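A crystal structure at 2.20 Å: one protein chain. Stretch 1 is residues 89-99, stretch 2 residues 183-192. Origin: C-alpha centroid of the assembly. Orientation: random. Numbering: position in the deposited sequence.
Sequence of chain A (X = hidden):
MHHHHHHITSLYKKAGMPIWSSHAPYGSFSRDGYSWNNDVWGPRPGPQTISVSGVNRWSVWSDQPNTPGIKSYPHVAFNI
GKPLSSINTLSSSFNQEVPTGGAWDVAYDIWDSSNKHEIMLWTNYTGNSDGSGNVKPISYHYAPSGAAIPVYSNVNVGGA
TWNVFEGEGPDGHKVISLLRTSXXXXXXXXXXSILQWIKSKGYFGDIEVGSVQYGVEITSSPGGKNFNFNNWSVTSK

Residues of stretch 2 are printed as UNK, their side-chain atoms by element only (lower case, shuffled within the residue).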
# COMPACT_ATOMS: atom_id res chain seq x y z
N THR A 89 -18.40 -3.20 9.11
CA THR A 89 -17.58 -2.01 8.96
C THR A 89 -16.13 -2.41 8.77
O THR A 89 -15.58 -3.16 9.58
CB THR A 89 -17.70 -1.11 10.21
OG1 THR A 89 -19.01 -0.52 10.26
CG2 THR A 89 -16.65 -0.03 10.20
N LEU A 90 -15.49 -1.89 7.72
CA LEU A 90 -14.05 -2.06 7.52
C LEU A 90 -13.52 -0.76 6.92
O LEU A 90 -13.61 -0.53 5.71
CB LEU A 90 -13.71 -3.26 6.64
CG LEU A 90 -12.21 -3.54 6.49
CD1 LEU A 90 -11.51 -3.66 7.85
CD2 LEU A 90 -11.97 -4.79 5.68
N SER A 91 -12.98 0.08 7.78
CA SER A 91 -12.45 1.37 7.37
C SER A 91 -11.08 1.58 7.99
O SER A 91 -10.67 0.88 8.93
CB SER A 91 -13.39 2.50 7.78
OG SER A 91 -13.45 2.56 9.19
N SER A 92 -10.35 2.55 7.45
CA SER A 92 -9.02 2.84 7.95
C SER A 92 -8.74 4.34 7.85
O SER A 92 -9.23 5.01 6.93
CB SER A 92 -7.97 2.04 7.15
OG SER A 92 -6.72 2.06 7.79
N SER A 93 -7.99 4.86 8.83
CA SER A 93 -7.55 6.26 8.84
C SER A 93 -6.04 6.34 8.75
O SER A 93 -5.34 5.58 9.43
CB SER A 93 -8.02 6.97 10.11
OG SER A 93 -9.42 7.11 10.09
N PHE A 94 -5.53 7.29 7.95
CA PHE A 94 -4.09 7.50 7.79
C PHE A 94 -3.76 8.99 7.88
O PHE A 94 -4.56 9.84 7.50
CB PHE A 94 -3.57 6.93 6.45
CG PHE A 94 -4.17 7.61 5.23
CD1 PHE A 94 -5.43 7.25 4.77
CD2 PHE A 94 -3.45 8.56 4.52
CE1 PHE A 94 -6.00 7.86 3.65
CE2 PHE A 94 -4.00 9.18 3.38
CZ PHE A 94 -5.28 8.82 2.96
N ASN A 95 -2.61 9.29 8.47
CA ASN A 95 -2.06 10.65 8.49
C ASN A 95 -0.55 10.53 8.34
O ASN A 95 0.10 9.88 9.17
CB ASN A 95 -2.44 11.35 9.80
CG ASN A 95 -1.94 12.77 9.86
OD1 ASN A 95 -1.91 13.48 8.85
ND2 ASN A 95 -1.50 13.19 11.04
N GLN A 96 0.04 11.16 7.32
CA GLN A 96 1.45 10.91 7.05
C GLN A 96 2.19 12.19 6.64
O GLN A 96 1.60 13.19 6.25
CB GLN A 96 1.62 9.85 5.96
CG GLN A 96 1.20 10.34 4.56
CD GLN A 96 0.48 9.29 3.77
OE1 GLN A 96 0.17 8.21 4.28
NE2 GLN A 96 0.21 9.59 2.49
N GLU A 97 3.52 12.12 6.76
CA GLU A 97 4.43 13.15 6.26
C GLU A 97 5.43 12.47 5.33
O GLU A 97 6.10 11.53 5.73
CB GLU A 97 5.15 13.84 7.42
CG GLU A 97 4.26 14.61 8.40
CD GLU A 97 5.01 14.99 9.70
OE1 GLU A 97 5.95 14.27 10.08
OE2 GLU A 97 4.65 16.01 10.34
N VAL A 98 5.52 12.96 4.10
CA VAL A 98 6.26 12.28 3.04
C VAL A 98 7.32 13.24 2.51
O VAL A 98 7.20 14.47 2.67
CB VAL A 98 5.32 11.81 1.90
CG1 VAL A 98 4.28 10.81 2.41
CG2 VAL A 98 4.63 13.00 1.27
N PRO A 99 8.37 12.73 1.89
CA PRO A 99 9.36 13.58 1.23
C PRO A 99 8.80 14.02 -0.11
O PRO A 99 7.69 13.65 -0.49
CB PRO A 99 10.59 12.67 1.06
CG PRO A 99 10.02 11.31 1.00
CD PRO A 99 8.72 11.30 1.78
N UNK A 183 -3.96 13.29 -4.89
CA UNK A 183 -3.10 12.76 -3.84
C UNK A 183 -3.38 13.47 -2.53
O UNK A 183 -3.74 14.65 -2.51
n UNK A 183 1.97 12.45 -7.59
c UNK A 183 -1.63 12.92 -4.21
c UNK A 183 0.11 12.82 -6.01
c UNK A 183 0.56 12.11 -7.28
c UNK A 183 -1.22 12.23 -5.49
N UNK A 184 -3.25 12.73 -1.42
CA UNK A 184 -3.49 13.29 -0.10
C UNK A 184 -2.55 12.63 0.91
O UNK A 184 -2.05 11.52 0.68
c UNK A 184 -4.97 13.10 0.32
c UNK A 184 -5.23 11.62 0.66
o UNK A 184 -5.28 13.93 1.45
N UNK A 185 -2.30 13.34 2.02
CA UNK A 185 -1.50 12.81 3.12
C UNK A 185 -2.31 12.53 4.38
O UNK A 185 -1.73 12.17 5.42
c UNK A 185 0.80 13.64 2.45
c UNK A 185 -0.33 13.74 3.47
o UNK A 185 1.13 12.54 1.99
n UNK A 185 1.38 14.78 2.08
N UNK A 186 -3.62 12.74 4.36
CA UNK A 186 -4.48 12.34 5.46
C UNK A 186 -5.87 12.08 4.90
O UNK A 186 -6.32 12.76 3.97
c UNK A 186 -4.53 13.40 6.57
o UNK A 186 -5.30 14.51 6.17
N UNK A 187 -6.56 11.10 5.47
CA UNK A 187 -7.87 10.74 4.97
C UNK A 187 -8.36 9.47 5.63
O UNK A 187 -7.73 8.93 6.54
N UNK A 188 -9.52 9.00 5.15
CA UNK A 188 -10.16 7.79 5.64
C UNK A 188 -10.70 7.01 4.46
O UNK A 188 -11.32 7.60 3.57
c UNK A 188 -12.03 6.88 7.07
o UNK A 188 -10.80 8.85 7.74
c UNK A 188 -11.31 8.14 6.60
N UNK A 189 -10.46 5.71 4.43
CA UNK A 189 -10.92 4.86 3.34
C UNK A 189 -11.94 3.86 3.86
O UNK A 189 -11.74 3.25 4.92
c UNK A 189 -9.76 4.11 2.65
c UNK A 189 -8.96 5.04 1.77
c UNK A 189 -8.88 3.47 3.69
N UNK A 190 -13.01 3.66 3.10
CA UNK A 190 -14.03 2.66 3.39
C UNK A 190 -13.65 1.45 2.56
O UNK A 190 -13.99 1.34 1.38
c UNK A 190 -15.42 3.20 3.07
o UNK A 190 -17.70 2.48 2.97
o UNK A 190 -16.22 1.04 3.75
c UNK A 190 -16.53 2.17 3.29
N UNK A 191 -12.87 0.55 3.17
CA UNK A 191 -12.37 -0.62 2.46
C UNK A 191 -13.51 -1.57 2.12
O UNK A 191 -13.56 -2.14 1.02
c UNK A 191 -10.11 -0.28 3.52
c UNK A 191 -9.00 -0.75 4.45
c UNK A 191 -11.25 -1.29 3.28
c UNK A 191 -10.71 -2.54 2.57
N UNK A 192 -14.48 -1.70 3.02
CA UNK A 192 -15.61 -2.60 2.76
C UNK A 192 -16.28 -2.27 1.44
O UNK A 192 -16.42 -3.13 0.57
n UNK A 192 -21.32 -3.08 5.35
c UNK A 192 -17.84 -3.39 3.77
c UNK A 192 -16.61 -2.51 3.91
c UNK A 192 -18.94 -2.85 4.67
c UNK A 192 -20.30 -3.44 4.34
O HOH W 1 -16.68 0.23 6.45

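Position 183 carries four carbons in a row ending in nitrogen, an extended chain that touches nothing on stretch 1: Lys 183.

At position 184 one carbon bears an oxygen and a carbon. The terminal carbon sits at the edge of the Phe 94 ring, 3.6 Å from CZ. The branch, with its single oxygen, makes this Thr 184; its OG1 donates to the backbone O of position 186 at 3.0 Å.

Position 185 has two carbons, the second carrying one oxygen and one nitrogen, a carboxamide whose oxygen lies 3.1 Å from Gln 96 NE2. It is Asn 185, and it pairs with Gln 96 twice: Gln 96 NE2 donates to Asn 185 OD1, and Gln 96 N to Asn 185 O at 2.8 Å.

Position 186 shows one carbon, then one oxygen. The carbon lies 3.5 Å from Asn 95 OD1. This is Ser 186.

Position 187 has no side-chain atoms, so it is Gly 187. Its N lies over one face of the Phe 94 ring, and an ideal CB would fall 3.1 Å from Phe 94 CZ, a tight fit. The bare backbone leaves that space to the ring while Gly 187 N donates to Phe 94 O and Phe 94 N to Gly 187 O, both at 3.1 Å.

Position 188 has one carbon bearing an oxygen and a carbon; the oxygen is 3.2 Å from Ser 93 OG. It is Thr 188, and OG1 and that OG form a hydrogen bond in which either may donate.

Position 189 has three carbons, forked at the first and without a polar atom; one tip lies 3.9 Å from Ser 92 CB. Val 189 is buried; its N donates to Ser 92 O at 2.9 Å, and its O accepts from Ser 92 N at 3.0 Å.

Position 190 has two carbons, the second bearing two oxygens, one of them 3.6 Å from Leu 90 O: Asp 190. Its OD1 accepts from a water at 2.9 Å, which in turn accepts from Leu 90 N at 2.7 Å. The side chain also caps the following helix.

Position 191 has four carbons, forked at the first with one arm two carbons long; its CB is 4.0 Å from Leu 90 CG. This is Ile 191, with CD1 4.0 Å from Ser 92 CB.

Position 192 has four carbons in a row ending in nitrogen, its CB 4.1 Å from Leu 90 CB. It is Lys 192, whose N donates to Leu 90 O at 3.1 Å.

The rule is an antiparallel ladder with divided faces: Ser 92, Phe 94 and Val 189 on one, small polar pairs such as Ser 93 and Thr 188 on the other, with Leu 90 O receiving the helix start.

Stretch 2 (183-192) KTNSGTVDIK
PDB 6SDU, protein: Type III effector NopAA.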